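PDB 2OT9: YaeQ family protein, which is of unknown function but belongs to a family grouped with the PDDEXK nuclease-like folds, and here holds meso-tartaric acid in a pocket. Local coordinates for residues 25-30 against 43-47; 36-42 against 104-108; 65-69 against 81-85; 136-142 against 165-170. One frame throughout, in Å; residues are numbered along the deposited sequence.

Interactions 1 and 2 use helix 37-49 directly, and interactions 3 and 4 each pack side chains against it. Interactions 1 and 2 take successive parts of that helix, against strands 21-31 and 101-106. Their centres are about 12 Å apart. Interaction 3 joins the approach to strand 69-72 with strand 78-84, the sheet neighbour of 101-106; in sequence it falls between the two segments of interaction 2. The centres of interactions 2 and 3 are about 11 Å apart, and both border the bound tartaric acid. Interaction 4 comes last along the chain, about 22 Å from interaction 3 between centres. Interactions 1 and 4 pack helices on other parts of the same mixed sheet.

Interaction 1. Residues 25-30 against 43-47; sequences VKQTIA and RLLAY
Tyr-47 reaches from the helix to the strand and sets its hydroxyl between Val-25 and Gln-27. Its CG lies anti to the backbone N (chi1 -173°), which extends the phenol toward residues 25-30. Val-25 CG1 meets the rim of this ring near its plane, 3.5 Å from Tyr-47 OH. The Gln-27 and Tyr-47 side chains cross at about a right angle; the glutamine chain bends at chi2, and its CG comes 3.6 Å from Tyr-47 CZ. The same bend leaves Gln-27 OE1 3.2 Å from Tyr-47 OH, with the amide plane roughly halfway between parallel and perpendicular to the ring. Further along, the two branches of Ile-29 divide the work: CD1 touches Leu-44 CD2 at 3.6 Å, whereas CG2 lies 3.4 Å from Arg-43 NH1, the two side chains running past each other in opposite directions. Arg-43, bent at chi2 and chi3, turns a guanidinium edge to the strand, where NH1 gives Ala-30 O a weak hydrogen bond of 3.3 Å with an N-H...O angle of only 125°. The stronger hold on that group is the salt bridge from NE to Glu-35, and NH2 bonds to Gly-58 O. The axes of segments 25-30 and 43-47 run 148° apart and approach to 12.0 Å; Phe-10 from strand 6-16 and Phe-57 from strand 55-57 pack against Ile-29 and Tyr-47, joining helix 37-49 to the outermost strand 21-31.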
# COMPACT_ATOMS: atom_id res chain seq x y z
N VAL A 25 -10.59 -7.12 -10.72
CA VAL A 25 -9.25 -7.70 -10.75
C VAL A 25 -9.16 -8.82 -9.70
O VAL A 25 -9.82 -8.78 -8.66
CB VAL A 25 -8.17 -6.61 -10.43
CG1 VAL A 25 -6.77 -7.20 -10.43
CG2 VAL A 25 -8.24 -5.49 -11.44
N LYS A 26 -8.34 -9.82 -10.01
CA LYS A 26 -7.99 -10.88 -9.08
C LYS A 26 -6.48 -10.90 -8.94
O LYS A 26 -5.75 -10.75 -9.92
CB LYS A 26 -8.49 -12.23 -9.59
CG LYS A 26 -10.00 -12.35 -9.58
CD LYS A 26 -10.43 -13.78 -9.69
CE LYS A 26 -11.93 -13.90 -9.84
NZ LYS A 26 -12.32 -15.31 -10.07
N GLN A 27 -6.01 -11.04 -7.70
CA GLN A 27 -4.58 -11.18 -7.43
C GLN A 27 -4.37 -12.29 -6.43
O GLN A 27 -5.17 -12.45 -5.50
CB GLN A 27 -4.02 -9.89 -6.83
CG GLN A 27 -3.74 -8.79 -7.84
CD GLN A 27 -2.57 -9.12 -8.74
OE1 GLN A 27 -2.59 -8.81 -9.93
NE2 GLN A 27 -1.54 -9.76 -8.19
N THR A 28 -3.31 -13.07 -6.62
CA THR A 28 -2.85 -14.01 -5.62
C THR A 28 -1.76 -13.33 -4.80
O THR A 28 -0.88 -12.66 -5.35
CB THR A 28 -2.37 -15.32 -6.28
OG1 THR A 28 -3.49 -16.00 -6.85
CG2 THR A 28 -1.70 -16.24 -5.26
N ILE A 29 -1.84 -13.46 -3.48
CA ILE A 29 -0.86 -12.82 -2.59
C ILE A 29 -0.29 -13.83 -1.60
O ILE A 29 -1.02 -14.60 -0.98
CB ILE A 29 -1.46 -11.65 -1.81
CG1 ILE A 29 -2.15 -10.67 -2.75
CG2 ILE A 29 -0.38 -10.91 -1.01
CD1 ILE A 29 -3.55 -10.41 -2.35
N ALA A 30 1.03 -13.84 -1.50
CA ALA A 30 1.74 -14.65 -0.52
C ALA A 30 1.93 -13.81 0.74
O ALA A 30 2.46 -12.69 0.68
CB ALA A 30 3.06 -15.10 -1.07
N ARG A 43 -1.08 -3.23 2.25
CA ARG A 43 -0.66 -3.55 0.87
C ARG A 43 -1.85 -3.62 -0.10
O ARG A 43 -1.75 -3.16 -1.25
CB ARG A 43 0.12 -4.86 0.82
CG ARG A 43 1.49 -4.77 1.46
CD ARG A 43 2.48 -5.72 0.78
NE ARG A 43 2.13 -7.13 0.98
CZ ARG A 43 2.65 -8.14 0.29
NH1 ARG A 43 2.27 -9.39 0.55
NH2 ARG A 43 3.56 -7.90 -0.67
N LEU A 44 -2.96 -4.20 0.34
CA LEU A 44 -4.18 -4.27 -0.50
C LEU A 44 -4.79 -2.89 -0.77
O LEU A 44 -5.26 -2.61 -1.89
CB LEU A 44 -5.25 -5.18 0.14
CG LEU A 44 -4.87 -6.61 0.50
CD1 LEU A 44 -6.09 -7.36 1.06
CD2 LEU A 44 -4.27 -7.34 -0.67
N LEU A 45 -4.80 -2.03 0.24
CA LEU A 45 -5.26 -0.65 0.05
C LEU A 45 -4.37 0.07 -0.96
O LEU A 45 -4.86 0.77 -1.83
CB LEU A 45 -5.23 0.12 1.38
CG LEU A 45 -6.34 -0.20 2.38
CD1 LEU A 45 -6.03 0.48 3.73
CD2 LEU A 45 -7.70 0.22 1.84
N ALA A 46 -3.05 -0.11 -0.84
CA ALA A 46 -2.10 0.52 -1.78
C ALA A 46 -2.35 0.04 -3.22
O ALA A 46 -2.28 0.82 -4.17
CB ALA A 46 -0.63 0.20 -1.37
N TYR A 47 -2.58 -1.25 -3.37
CA TYR A 47 -2.89 -1.84 -4.67
C TYR A 47 -4.09 -1.15 -5.33
O TYR A 47 -4.03 -0.80 -6.51
CB TYR A 47 -3.15 -3.36 -4.54
CG TYR A 47 -3.30 -4.04 -5.89
CD1 TYR A 47 -2.18 -4.34 -6.67
CD2 TYR A 47 -4.56 -4.35 -6.39
CE1 TYR A 47 -2.31 -4.93 -7.91
CE2 TYR A 47 -4.71 -4.95 -7.63
CZ TYR A 47 -3.58 -5.23 -8.38
OH TYR A 47 -3.71 -5.82 -9.61

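Interaction 2. Residues 36-42 against 104-108. With SRT (S,R meso-tartaric acid), chain C.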
# COMPACT_ATOMS: atom_id res chain seq x y z
N THR A 36 1.78 -9.20 9.27
CA THR A 36 0.52 -9.25 10.01
C THR A 36 -0.65 -9.04 9.05
O THR A 36 -0.46 -8.56 7.92
CB THR A 36 0.45 -8.17 11.12
OG1 THR A 36 0.57 -6.88 10.52
CG2 THR A 36 1.53 -8.38 12.17
N GLU A 37 -1.86 -9.40 9.50
CA GLU A 37 -3.08 -9.11 8.73
C GLU A 37 -3.17 -7.62 8.41
O GLU A 37 -3.57 -7.24 7.31
CB GLU A 37 -4.34 -9.58 9.48
CG GLU A 37 -4.52 -11.08 9.46
CD GLU A 37 -5.59 -11.58 10.45
OE1 GLU A 37 -5.76 -10.99 11.55
OE2 GLU A 37 -6.26 -12.57 10.11
N GLU A 38 -2.80 -6.77 9.38
CA GLU A 38 -2.80 -5.32 9.17
C GLU A 38 -1.84 -4.89 8.05
O GLU A 38 -2.19 -4.09 7.19
CB GLU A 38 -2.46 -4.61 10.49
CG GLU A 38 -3.62 -4.58 11.50
CD GLU A 38 -3.74 -5.83 12.37
OE1 GLU A 38 -2.87 -6.76 12.32
OE2 GLU A 38 -4.74 -5.89 13.14
N ARG A 39 -0.63 -5.44 8.06
CA ARG A 39 0.36 -5.10 7.02
C ARG A 39 -0.14 -5.51 5.64
O ARG A 39 -0.12 -4.72 4.70
CB ARG A 39 1.72 -5.76 7.33
CG ARG A 39 2.80 -5.42 6.29
CD ARG A 39 4.19 -5.93 6.72
NE ARG A 39 4.67 -5.17 7.86
CZ ARG A 39 5.39 -4.05 7.79
NH1 ARG A 39 5.75 -3.57 6.61
NH2 ARG A 39 5.77 -3.43 8.90
N MSE A 40 -0.60 -6.75 5.52
CA MSE A 40 -1.19 -7.21 4.27
C MSE A 40 -2.34 -6.31 3.81
O MSE A 40 -2.42 -5.95 2.63
CB MSE A 40 -1.70 -8.65 4.42
CG MSE A 40 -2.63 -9.02 3.26
SE MSE A 40 -2.70 -10.93 3.00
CE MSE A 40 -0.85 -11.10 2.50
N THR A 41 -3.22 -5.94 4.73
CA THR A 41 -4.34 -5.06 4.41
C THR A 41 -3.89 -3.70 3.89
O THR A 41 -4.47 -3.17 2.95
CB THR A 41 -5.28 -4.93 5.62
OG1 THR A 41 -5.78 -6.24 5.94
CG2 THR A 41 -6.43 -3.97 5.33
N VAL A 42 -2.83 -3.15 4.48
CA VAL A 42 -2.26 -1.90 3.96
C VAL A 42 -1.74 -2.10 2.52
O VAL A 42 -1.96 -1.24 1.65
CB VAL A 42 -1.17 -1.32 4.88
CG1 VAL A 42 -0.67 0.01 4.32
CG2 VAL A 42 -1.75 -1.06 6.30
N LEU A 104 4.76 5.77 0.20
CA LEU A 104 4.69 4.97 1.41
C LEU A 104 3.31 5.13 2.01
O LEU A 104 2.85 6.26 2.24
CB LEU A 104 5.76 5.41 2.40
CG LEU A 104 5.59 4.93 3.85
CD1 LEU A 104 5.74 3.38 3.95
CD2 LEU A 104 6.60 5.62 4.76
N LEU A 105 2.64 3.99 2.28
CA LEU A 105 1.47 3.99 3.15
C LEU A 105 1.90 3.56 4.54
O LEU A 105 2.09 2.36 4.80
CB LEU A 105 0.37 3.04 2.65
CG LEU A 105 -0.54 3.48 1.52
CD1 LEU A 105 -1.71 2.51 1.39
CD2 LEU A 105 -1.06 4.92 1.79
N ALA A 106 2.05 4.54 5.42
CA ALA A 106 2.54 4.30 6.76
C ALA A 106 1.37 3.87 7.65
O ALA A 106 0.23 4.21 7.37
CB ALA A 106 3.19 5.57 7.30
N TYR A 107 1.64 3.08 8.69
CA TYR A 107 0.61 2.73 9.67
C TYR A 107 1.26 2.44 11.00
O TYR A 107 2.50 2.36 11.08
CB TYR A 107 -0.26 1.54 9.19
CG TYR A 107 0.43 0.20 9.25
CD1 TYR A 107 0.26 -0.65 10.37
CD2 TYR A 107 1.24 -0.23 8.21
CE1 TYR A 107 0.90 -1.88 10.44
CE2 TYR A 107 1.91 -1.48 8.27
CZ TYR A 107 1.72 -2.29 9.39
OH TYR A 107 2.37 -3.50 9.47
N GLY A 108 0.44 2.30 12.04
CA GLY A 108 0.93 2.21 13.40
C GLY A 108 1.05 3.60 13.98
O GLY A 108 0.74 4.60 13.31
O1 SRT C . 7.47 -1.23 8.41
O11 SRT C . 9.56 -1.58 8.96
C1 SRT C . 8.56 -1.80 8.24
C2 SRT C . 8.63 -2.76 7.09
O2 SRT C . 9.14 -4.07 7.39
C3 SRT C . 9.43 -2.07 6.01
O3 SRT C . 8.48 -1.20 5.39
C4 SRT C . 10.04 -3.06 5.03
O4 SRT C . 9.39 -4.04 4.59
O41 SRT C . 11.22 -2.84 4.67
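Arg-39 of the tartaric-acid pocket, in the first turn of helix 37-49, is backed by Tyr-107 of segment 104-108. Tyr-107 OH lies over one face of the guanidinium and tartrate O2 over the opposite face, while tartrate O1 sits at the edge in its plane. Guanidinium and phenol planes are 64° apart, so this is no parallel stack. Tyr-107 OH comes 3.2 Å from Arg-39 CB and 3.3 Å from Arg-39 NE, but the angle at NE is too poor for a hydrogen bond. With its CG placed between the backbone N and carbonyl carbon (chi1 74°), the tyrosine ring is directed at the helix, where Val-42 CG2 meets Tyr-107 CD2 at 3.6 Å. The other valine branch, CG1, packs on Leu-105 CB at 3.6 Å, and Leu-137 of helix 134-141 touches both Val-42 and Tyr-107. Thr-36 is the N-cap: its OG1 accepts from Arg-39 N at 3.1 Å, fixing the turn that carries the arginine. Arg-39 NH2 donates to tartrate O1 at 2.8 Å and 167°, nearly straight; NH1 adds a weak bond of 3.4 Å to O1 and another weak one to Val-84 O. This pattern is consistent with a pocket that can accept an anionic group, mainly through NH2, with Tyr-107 probably limiting how far the arginine can swing.

Interaction 3. Residues 65-69 against 81-85; sequences DEPAL and WIEVG. With SRT (S,R meso-tartaric acid), chain C.
Glu-83 OE2, which lies 3.6 Å from Pro-67 CA, is gripped by two donors: Trp-81 NE1 at 3.0 Å and the guanidinium of Arg-91, a salt bridge. The other oxygen, OE1, accepts from Ala-68 N at 3.3 Å. The indole and amide nitrogens each approach well above the carboxylate plane. A bend at chi2 (-70°) folds the glutamate back over the loop, although its CB sets off away from it. Pro-67 in turn lies over a face of Trp-81 in a CH-pi contact: CB stands 3.6 Å from the centroid of the five-membered ring, 16° off the normal. Next to this packing the chain forms a classic beta bulge, with Ala-68 and Leu-69 both facing Ile-82. Leu-69 and Ile-82 make the antiparallel hydrogen-bonded pair, Leu-69 N to Ile-82 O at 3.0 Å (167°) and Ile-82 N to Leu-69 O at 2.8 Å. Their CB atoms are on the same face of the sheet, where Ala-46 and Tyr-47 of helix 37-49 cover Leu-69. Ala-68 CB, at the bulge, touches Val-84 CG1 at 4.1 Å. At the end of strand 78-84 the chain borders the ligand: tartrate O3 donates to Val-84 O at 2.7 Å, and Gly-85 CA adjoins tartrate O1.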
# COMPACT_ATOMS: atom_id res chain seq x y z
N ASP A 65 15.56 -6.32 -0.82
CA ASP A 65 15.80 -5.70 -2.13
C ASP A 65 14.52 -5.44 -2.93
O ASP A 65 14.58 -4.95 -4.06
CB ASP A 65 16.78 -6.55 -2.94
CG ASP A 65 18.08 -6.82 -2.18
OD1 ASP A 65 18.65 -5.87 -1.60
OD2 ASP A 65 18.51 -7.99 -2.15
N GLU A 66 13.37 -5.79 -2.35
CA GLU A 66 12.08 -5.59 -3.02
C GLU A 66 11.12 -4.72 -2.18
O GLU A 66 11.23 -4.69 -0.96
CB GLU A 66 11.42 -6.94 -3.35
CG GLU A 66 12.16 -7.76 -4.41
CD GLU A 66 11.27 -8.72 -5.18
OE1 GLU A 66 10.02 -8.70 -5.00
OE2 GLU A 66 11.82 -9.50 -5.99
N PRO A 67 10.22 -3.97 -2.83
CA PRO A 67 9.21 -3.21 -2.10
C PRO A 67 7.99 -4.07 -1.79
O PRO A 67 7.91 -5.21 -2.25
CB PRO A 67 8.82 -2.11 -3.08
CG PRO A 67 9.03 -2.76 -4.44
CD PRO A 67 10.13 -3.76 -4.29
N ALA A 68 7.03 -3.49 -1.07
CA ALA A 68 5.72 -4.09 -0.86
C ALA A 68 4.97 -4.20 -2.18
O ALA A 68 4.36 -5.24 -2.48
CB ALA A 68 4.94 -3.26 0.14
N LEU A 69 5.04 -3.14 -2.99
CA LEU A 69 4.48 -3.16 -4.35
C LEU A 69 5.35 -2.35 -5.31
O LEU A 69 6.03 -1.39 -4.91
CB LEU A 69 3.05 -2.61 -4.38
CG LEU A 69 1.94 -3.09 -3.44
CD1 LEU A 69 2.00 -2.37 -2.09
CD2 LEU A 69 0.58 -2.84 -4.09
N TRP A 81 7.61 2.82 -6.77
CA TRP A 81 8.10 1.98 -5.68
C TRP A 81 7.24 2.25 -4.45
O TRP A 81 7.26 3.36 -3.92
CB TRP A 81 9.57 2.35 -5.38
CG TRP A 81 10.27 1.47 -4.37
CD1 TRP A 81 10.12 1.51 -3.01
CD2 TRP A 81 11.27 0.47 -4.64
NE1 TRP A 81 10.95 0.57 -2.41
CE2 TRP A 81 11.67 -0.07 -3.39
CE3 TRP A 81 11.87 -0.01 -5.81
CZ2 TRP A 81 12.63 -1.09 -3.28
CZ3 TRP A 81 12.83 -1.03 -5.70
CH2 TRP A 81 13.18 -1.55 -4.44
N ILE A 82 6.49 1.24 -3.99
CA ILE A 82 5.57 1.45 -2.87
C ILE A 82 5.96 0.64 -1.65
O ILE A 82 6.04 -0.59 -1.70
CB ILE A 82 4.12 1.10 -3.26
CG1 ILE A 82 3.76 1.78 -4.59
CG2 ILE A 82 3.14 1.51 -2.14
CD1 ILE A 82 2.34 1.50 -5.12
N GLU A 83 6.17 1.32 -0.53
CA GLU A 83 6.38 0.62 0.74
C GLU A 83 5.17 0.78 1.66
O GLU A 83 4.32 1.65 1.44
CB GLU A 83 7.62 1.15 1.46
CG GLU A 83 8.93 0.93 0.70
CD GLU A 83 9.39 -0.54 0.62
OE1 GLU A 83 8.62 -1.49 0.95
OE2 GLU A 83 10.54 -0.75 0.20
N VAL A 84 5.10 -0.07 2.68
CA VAL A 84 4.09 0.06 3.73
C VAL A 84 4.78 -0.02 5.09
O VAL A 84 5.84 -0.64 5.22
CB VAL A 84 2.93 -0.98 3.60
CG1 VAL A 84 2.29 -0.94 2.18
CG2 VAL A 84 3.40 -2.38 3.93
N GLY A 85 4.19 0.59 6.10
CA GLY A 85 4.73 0.48 7.46
C GLY A 85 5.62 1.66 7.82
O GLY A 85 5.29 2.81 7.52
O1 SRT C . 7.47 -1.23 8.41
O11 SRT C . 9.56 -1.58 8.96
C1 SRT C . 8.56 -1.80 8.24
C2 SRT C . 8.63 -2.76 7.09
O2 SRT C . 9.14 -4.07 7.39
C3 SRT C . 9.43 -2.07 6.01
O3 SRT C . 8.48 -1.20 5.39
C4 SRT C . 10.04 -3.06 5.03
O4 SRT C . 9.39 -4.04 4.59
O41 SRT C . 11.22 -2.84 4.67

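Interaction 4. Residues 136-142 against 165-170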
# COMPACT_ATOMS: atom_id res chain seq x y z
N VAL A 136 -9.80 2.07 11.45
CA VAL A 136 -10.38 1.42 10.26
C VAL A 136 -9.50 0.28 9.75
O VAL A 136 -9.98 -0.71 9.20
CB VAL A 136 -10.69 2.44 9.11
CG1 VAL A 136 -9.40 3.06 8.52
CG2 VAL A 136 -11.53 1.77 8.01
N LEU A 137 -8.19 0.43 9.92
CA LEU A 137 -7.29 -0.62 9.52
C LEU A 137 -7.60 -1.88 10.32
O LEU A 137 -7.69 -2.97 9.75
CB LEU A 137 -5.82 -0.20 9.71
CG LEU A 137 -4.77 -1.25 9.39
CD1 LEU A 137 -4.97 -1.76 7.95
CD2 LEU A 137 -3.39 -0.63 9.58
N GLU A 138 -7.80 -1.74 11.62
CA GLU A 138 -8.08 -2.93 12.45
C GLU A 138 -9.38 -3.63 12.06
O GLU A 138 -9.43 -4.87 12.01
CB GLU A 138 -8.04 -2.59 13.94
CG GLU A 138 -6.58 -2.57 14.45
CD GLU A 138 -6.48 -2.31 15.94
OE1 GLU A 138 -7.49 -2.49 16.66
OE2 GLU A 138 -5.37 -1.94 16.40
N VAL A 139 -10.40 -2.83 11.77
CA VAL A 139 -11.69 -3.33 11.26
C VAL A 139 -11.53 -4.10 9.94
O VAL A 139 -12.08 -5.19 9.79
CB VAL A 139 -12.67 -2.16 11.04
CG1 VAL A 139 -13.85 -2.60 10.17
CG2 VAL A 139 -13.15 -1.59 12.36
N LEU A 140 -10.81 -3.50 8.99
CA LEU A 140 -10.57 -4.14 7.69
C LEU A 140 -9.77 -5.43 7.77
O LEU A 140 -10.09 -6.40 7.08
CB LEU A 140 -9.93 -3.17 6.69
CG LEU A 140 -10.88 -2.12 6.09
CD1 LEU A 140 -10.08 -1.01 5.41
CD2 LEU A 140 -11.87 -2.76 5.10
N ALA A 141 -8.76 -5.45 8.64
CA ALA A 141 -7.76 -6.51 8.68
C ALA A 141 -8.13 -7.74 9.53
O ALA A 141 -7.74 -8.86 9.22
CB ALA A 141 -6.41 -5.91 9.18
N LYS A 142 -8.89 -7.49 10.60
CA LYS A 142 -9.21 -8.46 11.64
C LYS A 142 -9.75 -9.75 11.04
O LYS A 142 -10.70 -9.71 10.26
CB LYS A 142 -10.28 -7.85 12.54
CG LYS A 142 -10.63 -8.65 13.77
CD LYS A 142 -11.33 -7.75 14.78
CE LYS A 142 -12.62 -7.12 14.21
NZ LYS A 142 -12.77 -5.64 14.43
N ARG A 165 -18.41 -7.08 6.32
CA ARG A 165 -18.91 -6.45 7.54
C ARG A 165 -19.44 -5.03 7.31
O ARG A 165 -19.88 -4.37 8.26
CB ARG A 165 -17.83 -6.48 8.63
CG ARG A 165 -17.33 -7.89 8.90
CD ARG A 165 -16.73 -8.05 10.26
NE ARG A 165 -15.47 -7.32 10.40
CZ ARG A 165 -14.80 -7.23 11.55
NH1 ARG A 165 -13.67 -6.54 11.59
NH2 ARG A 165 -15.29 -7.81 12.65
N GLY A 166 -19.40 -4.57 6.07
CA GLY A 166 -20.02 -3.29 5.71
C GLY A 166 -19.08 -2.41 4.93
O GLY A 166 -18.07 -2.88 4.42
N GLN A 167 -19.44 -1.13 4.86
CA GLN A 167 -18.68 -0.12 4.14
C GLN A 167 -17.84 0.71 5.11
O GLN A 167 -18.38 1.34 6.02
CB GLN A 167 -19.59 0.82 3.33
CG GLN A 167 -18.76 1.72 2.42
CD GLN A 167 -19.58 2.50 1.42
OE1 GLN A 167 -19.65 2.13 0.24
NE2 GLN A 167 -20.18 3.60 1.86
N HIS A 168 -16.54 0.73 4.89
CA HIS A 168 -15.61 1.37 5.81
C HIS A 168 -14.89 2.50 5.10
O HIS A 168 -14.37 2.31 4.00
CB HIS A 168 -14.59 0.34 6.31
CG HIS A 168 -15.22 -0.94 6.79
ND1 HIS A 168 -15.17 -2.11 6.07
CD2 HIS A 168 -15.94 -1.20 7.90
CE1 HIS A 168 -15.82 -3.06 6.73
NE2 HIS A 168 -16.29 -2.53 7.85
N GLU A 169 -14.87 3.67 5.73
CA GLU A 169 -14.28 4.86 5.14
C GLU A 169 -12.82 5.00 5.56
O GLU A 169 -12.52 5.12 6.74
CB GLU A 169 -15.09 6.13 5.52
CG GLU A 169 -14.41 7.43 5.08
CD GLU A 169 -15.32 8.66 5.10
OE1 GLU A 169 -16.52 8.55 5.43
OE2 GLU A 169 -14.83 9.76 4.77
N VAL A 170 -11.93 4.98 4.57
CA VAL A 170 -10.50 5.12 4.81
C VAL A 170 -10.07 6.51 4.39
O VAL A 170 -10.01 6.82 3.20
CB VAL A 170 -9.68 4.05 4.04
CG1 VAL A 170 -8.18 4.24 4.29
CG2 VAL A 170 -10.15 2.65 4.44
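Val-139 and Gly-166 sandwich the imidazole of His-168. From the helix, Val-139 CG1 stands 3.7 Å from the ring centroid and 29° off its normal, a CH-pi contact over the face; from the strand's own backbone, Gly-166 C lies 3.8 Å from the ring plane on the opposite side, offset toward the rim. Val-139 CG1 is anti to the backbone N (chi1 164°), which carries this methyl across to the ring. Leu-140 slides past His-168 in the opposite direction, its CD2 reaching the imidazole obliquely. Because the ring is probably turned over in the model, no role for its nitrogens is drawn from this.

Toward Val-136 and Val-170, branched side chains pack together. Val-136 crosses Val-170 at about a right angle, their CG2 atoms 3.9 Å apart, and the same Val-136 methyl lies 3.8 Å from His-168 CB. Leu-140 CD1 adds a third apolar contact, 3.8 Å from Val-170 CG2, and its side chain also touches Val-161 of strand 158-163.

At the helix's C-terminal end, Arg-165 presents a guanidinium edge to Val-139 O. The modelled bond from NH1 is 2.8 Å, but NH1 crowds Lys-142, so its exact geometry is doubtful.

The axes of segments 136-141 and 166-170 approach to 9.1 Å with their directions 144° apart: helix 134-141 runs obliquely antiparallel to strand 166-174, itself antiparallel to both 158-163 and 127-131. The valine and leucine side chains thus seat a helix layer on one face of a mixed sheet, consistent with the alpha-beta architecture of the PDDEXK clan.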